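Local coordinates for protein UDP-N-acetylglucosamine pyrophosphorylase (Entamoeba histolytica, PDB 3OC9) that probably catalyses the transfer of a uridylyl group from UTP to N-acetyl-alpha-D-glucosamine 1-phosphate, giving UDP-N-acetylglucosamine and diphosphate, at residues A[195-200]-A[384-389]; A[23-28]-A[84-89]; A[182-185]-A[190-193]; A[199-204]-A[323-328]; A[261-266]-A[330-335]. All coordinates share one frame; numbering follows the deposited sequence. Where two conformers were deposited one is given.

Contact 1. Residues A[195-200]-A[384-389]; sequences DPNMIG and SFEEEG
The Phe385 ring points its far edge at the start of helix 196-204. Asp195 OD1 lies at that edge, near the ring plane and 3.8 Å from Phe385 CZ, while Pro196 CD reaches the same CZ obliquely at 3.7 Å. Leu79 and Leu82 of helix 68-87 also touch the Phe385 side chain, apolar surroundings that suit a phenylalanine. Beside it, the Asn197 amide and the Glu386 carboxylate meet nearly coplanar, their planes 26° apart, yet the bond from Asn197 ND2 to Glu386 OE2 (3.1 Å) is weak; the stronger partner of Glu386 is Lys192. Asp195 is the N-cap of the helix. Its OD1 takes the backbone N of Asn197 at 3.2 Å from well above the carboxylate plane, and Asn197 ND2 at 3.0 Å on the syn lone pair, whereas OD2 forms a salt bridge with Lys212. With CG anti to the carbonyl carbon (chi1 -60°), Asn197 folds back beside its own N and can serve both carboxylates. In the loop 384-389, Glu388 turns both oxygens, each through its syn lone pair, to backbone N-H groups: OE2 to Phe385 N and OE1 to Glu386 N. A water donates to Glu386 OE1 at 2.8 Å and more weakly to Asn197 OD1.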
# COMPACT_ATOMS: atom_id res chain seq x y z
N ASP A 195 10.71 -2.99 -1.97
CA ASP A 195 11.09 -3.91 -3.08
C ASP A 195 12.48 -3.54 -3.62
O ASP A 195 12.63 -2.46 -4.20
CB ASP A 195 10.00 -3.80 -4.19
CG ASP A 195 10.29 -4.69 -5.42
OD1 ASP A 195 11.22 -5.50 -5.37
OD2 ASP A 195 9.58 -4.54 -6.47
N PRO A 196 13.51 -4.42 -3.46
CA PRO A 196 14.86 -4.04 -3.96
C PRO A 196 14.89 -3.71 -5.47
O PRO A 196 15.70 -2.84 -5.88
CB PRO A 196 15.74 -5.28 -3.65
CG PRO A 196 14.93 -6.15 -2.76
CD PRO A 196 13.49 -5.73 -2.79
N ASN A 197 14.06 -4.40 -6.27
CA ASN A 197 13.95 -4.11 -7.73
C ASN A 197 13.57 -2.64 -7.99
O ASN A 197 14.16 -1.96 -8.87
CB ASN A 197 12.90 -5.04 -8.41
CG ASN A 197 13.24 -6.52 -8.29
OD1 ASN A 197 14.15 -7.02 -8.97
ND2 ASN A 197 12.50 -7.25 -7.44
N MET A 198 12.61 -2.15 -7.21
CA MET A 198 12.08 -0.77 -7.36
C MET A 198 13.07 0.30 -6.81
O MET A 198 13.26 1.37 -7.43
CB MET A 198 10.69 -0.71 -6.68
CG MET A 198 9.97 0.64 -6.67
SD MET A 198 8.49 0.53 -5.62
CE MET A 198 7.61 1.96 -6.25
N ILE A 199 13.71 0.01 -5.66
CA ILE A 199 14.71 0.94 -5.07
C ILE A 199 15.90 1.14 -6.04
O ILE A 199 16.34 2.28 -6.30
CB ILE A 199 15.22 0.43 -3.67
CG1 ILE A 199 14.06 0.33 -2.66
CG2 ILE A 199 16.45 1.26 -3.13
CD1 ILE A 199 13.34 1.64 -2.31
N GLY A 200 16.40 0.04 -6.62
CA GLY A 200 17.49 0.12 -7.60
C GLY A 200 17.12 0.86 -8.89
O GLY A 200 17.92 1.65 -9.44
N SER A 384 10.86 -16.73 2.45
CA SER A 384 11.20 -16.45 1.04
C SER A 384 10.52 -15.12 0.62
O SER A 384 9.37 -14.87 1.00
CB SER A 384 10.78 -17.62 0.12
OG SER A 384 11.40 -17.58 -1.17
N PHE A 385 11.24 -14.29 -0.13
CA PHE A 385 10.71 -13.02 -0.68
C PHE A 385 10.08 -13.27 -2.06
O PHE A 385 8.88 -13.00 -2.26
CB PHE A 385 11.84 -11.97 -0.71
CG PHE A 385 11.48 -10.66 -1.43
CD1 PHE A 385 10.48 -9.82 -0.92
CD2 PHE A 385 12.14 -10.29 -2.60
CE1 PHE A 385 10.15 -8.60 -1.58
CE2 PHE A 385 11.81 -9.08 -3.26
CZ PHE A 385 10.81 -8.24 -2.75
N GLU A 386 10.88 -13.74 -3.01
CA GLU A 386 10.40 -14.26 -4.31
C GLU A 386 10.62 -15.79 -4.23
O GLU A 386 10.09 -16.41 -3.29
CB GLU A 386 11.09 -13.55 -5.49
CG GLU A 386 10.75 -12.02 -5.54
CD GLU A 386 11.73 -11.13 -6.33
OE1 GLU A 386 12.91 -11.50 -6.52
OE2 GLU A 386 11.29 -10.02 -6.74
N GLU A 387 11.41 -16.38 -5.13
CA GLU A 387 11.70 -17.85 -5.06
C GLU A 387 13.06 -18.22 -4.41
O GLU A 387 13.41 -19.43 -4.29
CB GLU A 387 11.54 -18.50 -6.46
CG GLU A 387 12.74 -18.40 -7.41
CD GLU A 387 12.90 -17.04 -8.12
OE1 GLU A 387 12.32 -16.02 -7.69
OE2 GLU A 387 13.62 -17.02 -9.15
N GLU A 388 13.81 -17.22 -3.96
CA GLU A 388 15.21 -17.43 -3.55
C GLU A 388 15.42 -18.27 -2.28
O GLU A 388 16.53 -18.81 -2.06
CB GLU A 388 15.98 -16.08 -3.48
CG GLU A 388 15.85 -15.29 -2.15
CD GLU A 388 14.43 -14.83 -1.84
OE1 GLU A 388 13.71 -14.41 -2.77
OE2 GLU A 388 14.03 -14.91 -0.65
N GLY A 389 14.38 -18.42 -1.45
CA GLY A 389 14.49 -19.24 -0.23
C GLY A 389 14.13 -20.70 -0.42
O GLY A 389 14.09 -21.47 0.55
O HOH W 1 14.21 -10.32 -8.66

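Contact 2. Residues A[23-28]-A[84-89]. With SO4 (sulfate ion), chain B.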
# COMPACT_ATOMS: atom_id res chain seq x y z
N HIS A 23 19.68 -3.82 -11.15
CA HIS A 23 18.76 -3.03 -10.30
C HIS A 23 18.45 -3.71 -8.96
O HIS A 23 18.48 -3.05 -7.90
CB HIS A 23 17.43 -2.71 -11.03
CG HIS A 23 17.58 -1.87 -12.27
ND1 HIS A 23 17.07 -2.26 -13.49
CD2 HIS A 23 18.18 -0.67 -12.47
CE1 HIS A 23 17.36 -1.34 -14.40
NE2 HIS A 23 18.03 -0.36 -13.81
N TYR A 24 18.15 -5.01 -8.99
CA TYR A 24 17.88 -5.79 -7.75
C TYR A 24 19.05 -5.69 -6.75
O TYR A 24 18.85 -5.39 -5.56
CB TYR A 24 17.58 -7.26 -8.11
CG TYR A 24 17.41 -8.22 -6.95
CD1 TYR A 24 16.17 -8.38 -6.33
CD2 TYR A 24 18.47 -9.00 -6.50
CE1 TYR A 24 16.00 -9.29 -5.26
CE2 TYR A 24 18.31 -9.90 -5.43
CZ TYR A 24 17.07 -10.03 -4.81
OH TYR A 24 16.91 -10.93 -3.77
N TYR A 25 20.28 -5.94 -7.21
CA TYR A 25 21.45 -5.86 -6.31
C TYR A 25 21.81 -4.45 -5.82
O TYR A 25 22.28 -4.30 -4.69
CB TYR A 25 22.68 -6.61 -6.89
CG TYR A 25 22.46 -8.11 -6.96
CD1 TYR A 25 22.30 -8.86 -5.79
CD2 TYR A 25 22.36 -8.77 -8.18
CE1 TYR A 25 22.07 -10.23 -5.84
CE2 TYR A 25 22.13 -10.14 -8.25
CZ TYR A 25 21.98 -10.86 -7.07
OH TYR A 25 21.76 -12.23 -7.10
N ARG A 26 21.56 -3.42 -6.63
CA ARG A 26 21.72 -2.04 -6.15
C ARG A 26 20.71 -1.71 -5.03
O ARG A 26 21.02 -0.96 -4.08
CB ARG A 26 21.61 -1.03 -7.32
CG ARG A 26 21.70 0.47 -6.94
CD ARG A 26 23.06 0.87 -6.36
NE ARG A 26 23.12 2.31 -6.10
CZ ARG A 26 24.02 2.90 -5.32
NH1 ARG A 26 24.96 2.18 -4.71
NH2 ARG A 26 23.98 4.22 -5.14
N GLY A 27 19.51 -2.28 -5.15
CA GLY A 27 18.48 -2.16 -4.09
C GLY A 27 18.94 -2.78 -2.77
O GLY A 27 18.82 -2.15 -1.71
N LEU A 28 19.47 -4.01 -2.82
CA LEU A 28 20.02 -4.66 -1.61
C LEU A 28 21.18 -3.85 -0.99
O LEU A 28 21.27 -3.75 0.25
CB LEU A 28 20.46 -6.12 -1.90
CG LEU A 28 19.39 -7.20 -2.17
CD1 LEU A 28 20.04 -8.60 -2.33
CD2 LEU A 28 18.29 -7.26 -1.09
N SER A 84 21.79 -8.27 4.32
CA SER A 84 22.92 -8.63 5.20
C SER A 84 23.79 -9.72 4.57
O SER A 84 25.04 -9.63 4.64
CB SER A 84 22.43 -9.04 6.60
OG SER A 84 23.51 -9.44 7.45
N GLU A 85 23.17 -10.73 3.96
CA GLU A 85 23.90 -11.82 3.30
C GLU A 85 24.69 -11.33 2.07
O GLU A 85 25.79 -11.84 1.79
CB GLU A 85 22.97 -12.98 2.94
CG GLU A 85 22.29 -13.64 4.17
CD GLU A 85 21.36 -14.81 3.85
OE1 GLU A 85 20.96 -15.00 2.68
OE2 GLU A 85 21.00 -15.56 4.79
N TYR A 86 24.13 -10.36 1.36
CA TYR A 86 24.77 -9.77 0.18
C TYR A 86 26.00 -8.90 0.50
O TYR A 86 27.06 -9.05 -0.11
CB TYR A 86 23.74 -8.96 -0.64
CG TYR A 86 24.31 -8.19 -1.82
CD1 TYR A 86 24.79 -8.85 -2.95
CD2 TYR A 86 24.37 -6.79 -1.79
CE1 TYR A 86 25.32 -8.13 -4.04
CE2 TYR A 86 24.90 -6.07 -2.88
CZ TYR A 86 25.36 -6.75 -3.99
OH TYR A 86 25.88 -6.04 -5.06
N SER A 87 25.84 -8.00 1.48
CA SER A 87 26.85 -7.00 1.84
C SER A 87 27.87 -7.45 2.90
O SER A 87 28.89 -6.80 3.08
CB SER A 87 26.13 -5.76 2.38
OG SER A 87 25.47 -6.09 3.60
N HIS A 88 27.55 -8.54 3.60
CA HIS A 88 28.29 -8.99 4.80
C HIS A 88 28.25 -7.99 5.98
O HIS A 88 29.11 -8.04 6.88
CB HIS A 88 29.72 -9.42 4.45
CG HIS A 88 29.78 -10.56 3.48
ND1 HIS A 88 29.86 -10.38 2.12
CD2 HIS A 88 29.74 -11.90 3.68
CE1 HIS A 88 29.88 -11.56 1.52
NE2 HIS A 88 29.81 -12.50 2.44
N GLN A 89 27.25 -7.11 5.97
CA GLN A 89 27.03 -6.10 7.03
C GLN A 89 26.17 -6.69 8.15
O GLN A 89 25.09 -7.22 7.89
CB GLN A 89 26.37 -4.85 6.43
CG GLN A 89 26.38 -3.59 7.30
CD GLN A 89 27.80 -3.10 7.62
OE1 GLN A 89 28.72 -3.21 6.81
NE2 GLN A 89 27.96 -2.53 8.81
S SO4 B . 27.31 4.41 -3.16
O1 SO4 B . 26.08 4.36 -2.37
O2 SO4 B . 27.17 5.39 -4.23
O3 SO4 B . 28.43 4.78 -2.30
O4 SO4 B . 27.56 3.09 -3.75
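Tyr25 and Tyr86 lay their rings nearly parallel, with planes 24° apart, but slid so far past each other that the rings barely overlap; the centroids are 5.3 Å apart. The touch is therefore local, Tyr25 CD1 against Tyr86 CE1 at 3.6 Å, and comes at a slant to both rings. Tyr86 reaches this place because its CG is anti to the backbone N (chi1 174°), which carries the ring across to helix 21-32. There it crosses the backbone: Tyr86 CE2 approaches Tyr25 O to 3.6 Å, and Tyr86 OH lies 3.7 Å from Tyr25 CB. The other rim of the ring meets Leu28, one turn further along the helix, where Leu28 CB is 4.0 Å from Tyr86 CD2, and Leu28 CD1 packs near Tyr86 CB. Tyr24 CD2 sits over the centre of one face of Tyr25, so that ring is also steadied from within its own helix.

This is the packing of helix 21-32 against the last turn of helix 68-87. After Ser87 the chain leaves the helix at His88 with positive phi, and Ser87 OG accepts from Gln89 N in an ST turn. Arg26 points away from the contact; its NH1 donates to O4 of a sulfate at 2.9 Å, and its NE forms a salt bridge with Asp203.

No hydrogen bond joins the two segments. Aromatic and aliphatic carbon supplies the adhesion, and tyrosine suits a partly open helix-helix contact, since its ring packs and its hydroxyl tolerates water.

Contact 3. Residues A[182-185]-A[190-193]; sequences VAHN and LCKD
His184 reaches across to Cys191 and Asp193 with a ring engaged on one face and at its edge. Its CB lies 4.1 Å from Cys191 SG, and from there CG takes the position between the backbone N and the carbonyl carbon (chi1 70°), which swings the imidazole toward loop 190-193. CG and CD2 then pass beneath the sulfur, Cys191 SG being 3.3 Å from His184 CD2. The sulfur stands over the ring face, 16° off the normal, in a sulfur-aromatic contact, and Cys191 CB adds a CH-pi contact over the same ring. On one side of the ring ND1 donates to Asn185 O at 2.9 Å, with the acceptor almost exactly in the ring plane. The strand from which this residue projects, 180-184, lies in the central mixed sheet of a GT-A fold, between parallel strand 36-41 and antiparallel strand 263-267; loop 190-193 leads from it toward helix 196-204. At the tip, NE2 donates to Asp193 OD1 at 2.7 Å. The oxygen is met nearly head-on along its C-O bond and lies 21° out of the imidazole plane. With both nitrogens bonded and a sulfur over its face, the ring has little freedom to rotate.

Cys191 also holds the loop to itself, its SG accepting from Asp193 N at 3.5 Å. Asp193 has positive phi, and although its CB points away from the strand, its carboxylate curls back to the histidine. Beside them Val182, facing the same way as His184 two residues on, sets CG1 3.6 Å from Asp193 O.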
# COMPACT_ATOMS: atom_id res chain seq x y z
N VAL A 182 9.11 3.79 0.42
CA VAL A 182 7.93 3.23 -0.31
C VAL A 182 6.66 3.39 0.53
O VAL A 182 6.59 2.87 1.68
CB VAL A 182 8.13 1.73 -0.70
CG1 VAL A 182 6.91 1.20 -1.45
CG2 VAL A 182 9.39 1.53 -1.52
N ALA A 183 5.66 4.11 -0.02
CA ALA A 183 4.35 4.31 0.63
C ALA A 183 3.24 3.47 -0.03
O ALA A 183 3.03 3.57 -1.25
CB ALA A 183 3.95 5.82 0.60
N HIS A 184 2.54 2.64 0.75
CA HIS A 184 1.42 1.87 0.16
C HIS A 184 0.18 1.71 1.05
O HIS A 184 0.24 2.05 2.21
CB HIS A 184 1.93 0.51 -0.34
CG HIS A 184 2.32 -0.46 0.73
ND1 HIS A 184 1.39 -1.19 1.46
CD2 HIS A 184 3.53 -0.94 1.09
CE1 HIS A 184 2.02 -2.03 2.26
NE2 HIS A 184 3.33 -1.90 2.04
N ASN A 185 -0.91 1.15 0.50
CA ASN A 185 -2.17 0.98 1.26
C ASN A 185 -2.20 -0.35 2.02
O ASN A 185 -1.55 -1.31 1.61
CB ASN A 185 -3.39 1.11 0.33
N LEU A 190 -0.48 -8.96 -1.06
CA LEU A 190 0.71 -9.38 -1.83
C LEU A 190 1.81 -8.32 -2.00
O LEU A 190 2.84 -8.60 -2.64
CB LEU A 190 0.31 -9.96 -3.20
CG LEU A 190 -0.64 -11.19 -3.15
CD1 LEU A 190 -1.01 -11.68 -4.53
CD2 LEU A 190 -0.03 -12.34 -2.35
N CYS A 191 1.61 -7.11 -1.45
CA CYS A 191 2.61 -6.03 -1.60
C CYS A 191 4.05 -6.43 -1.21
O CYS A 191 4.27 -7.06 -0.15
CB CYS A 191 2.16 -4.77 -0.85
SG CYS A 191 3.20 -3.30 -1.12
N LYS A 192 5.03 -6.09 -2.06
CA LYS A 192 6.44 -6.42 -1.77
C LYS A 192 7.14 -5.44 -0.76
O LYS A 192 8.31 -5.61 -0.43
CB LYS A 192 7.28 -6.55 -3.08
CG LYS A 192 6.98 -7.81 -3.95
CD LYS A 192 7.88 -7.78 -5.23
CE LYS A 192 7.73 -9.04 -6.11
NZ LYS A 192 8.67 -8.97 -7.32
N ASP A 193 6.42 -4.42 -0.27
CA ASP A 193 7.00 -3.50 0.74
C ASP A 193 8.23 -2.77 0.17
O ASP A 193 8.10 -2.20 -0.93
CB ASP A 193 7.22 -4.22 2.11
CG ASP A 193 5.89 -4.71 2.74
OD1 ASP A 193 4.88 -3.98 2.65
OD2 ASP A 193 5.84 -5.82 3.32

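Contact 4. Residues A[199-204]-A[323-328]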
# COMPACT_ATOMS: atom_id res chain seq x y z
N ILE A 199 13.71 0.01 -5.66
CA ILE A 199 14.71 0.94 -5.07
C ILE A 199 15.90 1.14 -6.04
O ILE A 199 16.34 2.28 -6.30
CB ILE A 199 15.22 0.43 -3.67
CG1 ILE A 199 14.06 0.33 -2.66
CG2 ILE A 199 16.45 1.26 -3.13
CD1 ILE A 199 13.34 1.64 -2.31
N GLY A 200 16.40 0.04 -6.62
CA GLY A 200 17.49 0.12 -7.60
C GLY A 200 17.12 0.86 -8.89
O GLY A 200 17.92 1.65 -9.44
N TYR A 201 15.90 0.63 -9.37
CA TYR A 201 15.37 1.31 -10.58
C TYR A 201 15.28 2.85 -10.37
O TYR A 201 15.78 3.64 -11.20
CB TYR A 201 14.02 0.68 -10.99
CG TYR A 201 13.55 0.95 -12.43
CD1 TYR A 201 14.06 0.20 -13.49
CD2 TYR A 201 12.56 1.91 -12.70
CE1 TYR A 201 13.61 0.40 -14.82
CE2 TYR A 201 12.10 2.13 -14.05
CZ TYR A 201 12.64 1.37 -15.09
OH TYR A 201 12.22 1.58 -16.41
N MET A 202 14.67 3.28 -9.27
CA MET A 202 14.57 4.72 -9.01
C MET A 202 15.93 5.41 -8.74
O MET A 202 16.12 6.58 -9.08
CB MET A 202 13.42 5.08 -8.03
CG MET A 202 13.65 4.80 -6.55
SD MET A 202 12.17 5.27 -5.56
CE MET A 202 11.97 7.02 -5.94
N ASP A 203 16.91 4.67 -8.20
CA ASP A 203 18.23 5.29 -7.96
C ASP A 203 19.01 5.51 -9.24
O ASP A 203 19.55 6.60 -9.45
CB ASP A 203 19.08 4.52 -6.93
CG ASP A 203 20.37 5.28 -6.54
OD1 ASP A 203 20.30 6.39 -5.97
OD2 ASP A 203 21.45 4.74 -6.83
N LEU A 204 19.02 4.51 -10.12
CA LEU A 204 19.80 4.63 -11.36
C LEU A 204 19.20 5.63 -12.37
O LEU A 204 19.95 6.27 -13.16
CB LEU A 204 20.14 3.24 -11.95
CG LEU A 204 20.94 2.27 -11.02
CD1 LEU A 204 21.26 0.93 -11.69
CD2 LEU A 204 22.24 2.89 -10.46
N SER A 323 9.32 8.18 -12.94
CA SER A 323 9.38 6.92 -13.70
C SER A 323 8.10 6.06 -13.45
O SER A 323 7.49 6.15 -12.36
CB SER A 323 10.68 6.16 -13.37
OG SER A 323 10.81 5.84 -11.98
N ILE A 324 7.71 5.27 -14.46
CA ILE A 324 6.49 4.42 -14.42
C ILE A 324 6.90 2.93 -14.53
O ILE A 324 7.50 2.52 -15.53
CB ILE A 324 5.49 4.81 -15.58
CG1 ILE A 324 5.24 6.33 -15.63
CG2 ILE A 324 4.14 4.03 -15.47
CD1 ILE A 324 4.75 6.96 -14.31
N PHE A 325 6.56 2.15 -13.50
CA PHE A 325 7.03 0.73 -13.30
C PHE A 325 5.84 -0.25 -13.42
O PHE A 325 4.96 -0.28 -12.53
CB PHE A 325 7.69 0.68 -11.89
CG PHE A 325 8.44 -0.61 -11.52
CD1 PHE A 325 7.78 -1.83 -11.35
CD2 PHE A 325 9.82 -0.56 -11.23
CE1 PHE A 325 8.47 -3.00 -10.94
CE2 PHE A 325 10.52 -1.72 -10.82
CZ PHE A 325 9.84 -2.94 -10.68
N GLU A 326 5.79 -1.06 -14.48
CA GLU A 326 4.68 -2.05 -14.62
C GLU A 326 4.82 -3.28 -13.70
O GLU A 326 5.89 -3.92 -13.68
CB GLU A 326 4.56 -2.54 -16.10
CG GLU A 326 3.34 -3.52 -16.32
CD GLU A 326 3.29 -4.21 -17.70
OE1 GLU A 326 4.20 -4.01 -18.55
OE2 GLU A 326 2.32 -4.97 -17.94
N ILE A 327 3.75 -3.64 -12.97
CA ILE A 327 3.68 -4.92 -12.22
C ILE A 327 2.63 -5.88 -12.80
O ILE A 327 1.69 -5.45 -13.46
CB ILE A 327 3.41 -4.70 -10.69
CG1 ILE A 327 2.06 -3.98 -10.48
CG2 ILE A 327 4.58 -3.88 -10.08
CD1 ILE A 327 1.41 -4.20 -9.08
N GLN A 328 2.81 -7.19 -12.56
CA GLN A 328 1.80 -8.19 -12.94
C GLN A 328 0.80 -8.39 -11.79
O GLN A 328 1.21 -8.47 -10.64
CB GLN A 328 2.48 -9.52 -13.24
CG GLN A 328 3.41 -9.48 -14.46
CD GLN A 328 2.70 -8.97 -15.71
OE1 GLN A 328 1.76 -9.60 -16.19
NE2 GLN A 328 3.16 -7.83 -16.23
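Tyr201 and Phe325 both carry CG anti to the backbone N, at chi1 -162° and -171°, and this sends the two rings toward each other from helix 196-204 and strand 322-326. They meet as a T-shaped pair: the edge of Phe325 is directed at the face of Tyr201, with centroids 5.6 Å apart and planes at 83°. The nearest atoms are Tyr201 CD2 and Phe325 CD2, 4.0 Å apart, and Phe325 CD2 is also close to Tyr201 CG. Such a join places the slightly positive hydrogens of one ring near the electron-rich face of the other, and it needs no polar atom.

Ser323, two residues before Phe325 and so on the same side of the strand, sets its CB 4.3 Å from Tyr201 CE2. A small side chain fits beside the broad tyrosine ring here, while its OG is hydrogen-bonded to Ser207 OG. The tyrosine hydroxyl is likewise served elsewhere, donating to Ile17 O, so a buried polar tip is satisfied at the end of an otherwise apolar ring. His23 makes a further edge-to-face contact with Tyr201. Ile324 points the opposite way, as strand alternation requires.

The helix links strands 180-184 and 209-215, which run parallel to each other with antiparallel strand 263-267 between them, and strand 322-326 lies alongside 209-215. Tyr201 thus packs the helix of a beta-alpha-beta crossover onto the sheet, an arrangement typical of the Rossmann-like core of GT-A nucleotidyltransferases.

Contact 5. Residues A[261-266]-A[330-335]; sequences ISINGY and FIEFSA
Ile261 and Ile263 face Phe333 and Glu332 where strand 263-267, an inner strand of the GT-A sheet, and the residue before its corner meet the region of the short helix 329-332 and the chain that follows it. The chain turns that corner at Ser262, yet the isoleucines before and after it both point toward segment 330-335. The purely apolar contact is made by Ile261 and Phe333, whose side chains slide past each other in opposite directions. Ile261 CG2 lies 4.0 Å from Phe333 CE1 and slightly farther from CD1, and the methyl comes at a slant to the ring. A branched residue suits this spot, because CG1, placed between the backbone N and the carbonyl carbon (chi1 44°), leaves CG2 for the ring.

The second contact is mixed. Ile263 and Glu332 come from opposite directions, so that a methyl abuts a carboxylate. Such a charged group can lie buried because its oxygens are engaged elsewhere: OE1 accepts from Lys192 N and OE2 forms a salt bridge with Lys212. The extended glutamate chain, with CG anti to N (chi1 -155°), delivers both oxygens to that place. The closest approach is Ile263 CD1 to Glu332 OE1, 3.8 Å.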
# COMPACT_ATOMS: atom_id res chain seq x y z
N ILE A 261 -2.21 2.03 -8.75
CA ILE A 261 -2.60 1.05 -7.70
C ILE A 261 -2.04 1.34 -6.28
O ILE A 261 -2.09 0.48 -5.39
CB ILE A 261 -2.35 -0.44 -8.09
CG1 ILE A 261 -1.00 -0.61 -8.75
CG2 ILE A 261 -3.53 -1.03 -8.96
CD1 ILE A 261 0.13 -0.57 -7.77
N SER A 262 -1.54 2.56 -6.08
CA SER A 262 -1.11 3.05 -4.74
C SER A 262 0.07 2.27 -4.09
O SER A 262 0.02 1.93 -2.90
CB SER A 262 -2.28 3.14 -3.72
OG SER A 262 -3.29 4.06 -4.11
N ILE A 263 1.11 2.01 -4.88
CA ILE A 263 2.43 1.58 -4.35
C ILE A 263 3.46 2.54 -4.99
O ILE A 263 3.81 2.37 -6.17
CB ILE A 263 2.77 0.07 -4.65
CG1 ILE A 263 1.65 -0.88 -4.20
CG2 ILE A 263 4.15 -0.33 -3.97
CD1 ILE A 263 1.75 -2.32 -4.79
N ASN A 264 3.91 3.56 -4.23
CA ASN A 264 4.70 4.71 -4.78
C ASN A 264 5.99 4.95 -3.99
O ASN A 264 5.96 4.96 -2.75
CB ASN A 264 3.83 6.00 -4.80
CG ASN A 264 2.57 5.85 -5.70
OD1 ASN A 264 2.69 5.63 -6.90
ND2 ASN A 264 1.37 5.97 -5.10
N GLY A 265 7.11 5.12 -4.71
CA GLY A 265 8.40 5.47 -4.08
C GLY A 265 8.74 6.96 -4.21
O GLY A 265 8.50 7.55 -5.26
N TYR A 266 9.28 7.55 -3.13
CA TYR A 266 9.60 8.99 -3.07
C TYR A 266 11.03 9.24 -2.56
O TYR A 266 11.46 8.61 -1.57
CB TYR A 266 8.64 9.71 -2.11
CG TYR A 266 7.15 9.61 -2.38
CD1 TYR A 266 6.54 10.43 -3.36
CD2 TYR A 266 6.33 8.78 -1.62
CE1 TYR A 266 5.16 10.37 -3.59
CE2 TYR A 266 4.93 8.72 -1.83
CZ TYR A 266 4.36 9.51 -2.82
OH TYR A 266 2.98 9.44 -3.03
N PHE A 330 -0.80 -10.98 -11.04
CA PHE A 330 -0.61 -12.32 -10.45
C PHE A 330 0.50 -12.33 -9.36
O PHE A 330 0.49 -13.14 -8.42
CB PHE A 330 -0.33 -13.34 -11.59
CG PHE A 330 -0.02 -14.73 -11.13
CD1 PHE A 330 -1.03 -15.69 -11.01
CD2 PHE A 330 1.30 -15.11 -10.86
CE1 PHE A 330 -0.75 -16.99 -10.59
CE2 PHE A 330 1.59 -16.42 -10.43
CZ PHE A 330 0.56 -17.36 -10.30
N ILE A 331 1.45 -11.40 -9.50
CA ILE A 331 2.59 -11.29 -8.59
C ILE A 331 2.33 -10.32 -7.40
O ILE A 331 2.69 -10.63 -6.25
CB ILE A 331 3.88 -10.81 -9.37
CG1 ILE A 331 4.21 -11.74 -10.56
CG2 ILE A 331 5.08 -10.53 -8.43
CD1 ILE A 331 4.85 -13.10 -10.19
N GLU A 332 1.73 -9.15 -7.66
CA GLU A 332 1.68 -8.08 -6.61
C GLU A 332 0.34 -7.32 -6.47
O GLU A 332 0.34 -6.17 -6.01
CB GLU A 332 2.90 -7.11 -6.73
CG GLU A 332 3.29 -6.37 -5.40
CD GLU A 332 4.43 -5.32 -5.51
OE1 GLU A 332 4.69 -4.64 -4.48
OE2 GLU A 332 5.04 -5.14 -6.59
N PHE A 333 -0.80 -7.95 -6.81
CA PHE A 333 -2.13 -7.30 -6.53
C PHE A 333 -3.29 -8.25 -6.15
O PHE A 333 -3.89 -8.87 -7.03
CB PHE A 333 -2.57 -6.36 -7.68
CG PHE A 333 -3.80 -5.53 -7.34
CD1 PHE A 333 -3.69 -4.36 -6.60
CD2 PHE A 333 -5.08 -5.95 -7.75
CE1 PHE A 333 -4.83 -3.61 -6.26
CE2 PHE A 333 -6.24 -5.21 -7.41
CZ PHE A 333 -6.10 -4.04 -6.67
N SER A 334 -3.62 -8.35 -4.86
CA SER A 334 -4.86 -9.03 -4.40
C SER A 334 -5.37 -8.34 -3.12
O SER A 334 -4.74 -8.48 -2.07
CB SER A 334 -4.64 -10.53 -4.17
OG SER A 334 -5.87 -11.23 -3.94
N ALA A 335 -6.47 -7.59 -3.22
CA ALA A 335 -6.92 -6.71 -2.11
C ALA A 335 -7.97 -7.35 -1.20
O ALA A 335 -8.80 -8.13 -1.68
CB ALA A 335 -7.45 -5.40 -2.63

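Contacts 3, 4 and 5 lie on the central GT-A sheet, and contacts 1 and 2 lie on the helices and loop beside it. Contacts 3 and 5 are closest, with centres about 6 Å apart, joined by neighbouring strands 180-184 and 263-267 and by Lys192 N to Glu332 OE1 at 2.8 Å. Lys192 also ties contact 3 to contact 1, its NZ 2.9 Å from Glu386 OE2, and Lys212 bridges contacts 1 and 5 by pairing with Asp195 and Glu332. Contacts 1 and 4 share helix 196-204. Contact 2 lies outermost, its centre about 10 Å from that of contact 1 and tied to contact 4 by Arg26 NE to Asp203 OD2 at 3.0 Å. The sulfate beside Arg26 probably comes from the crystallisation liquor.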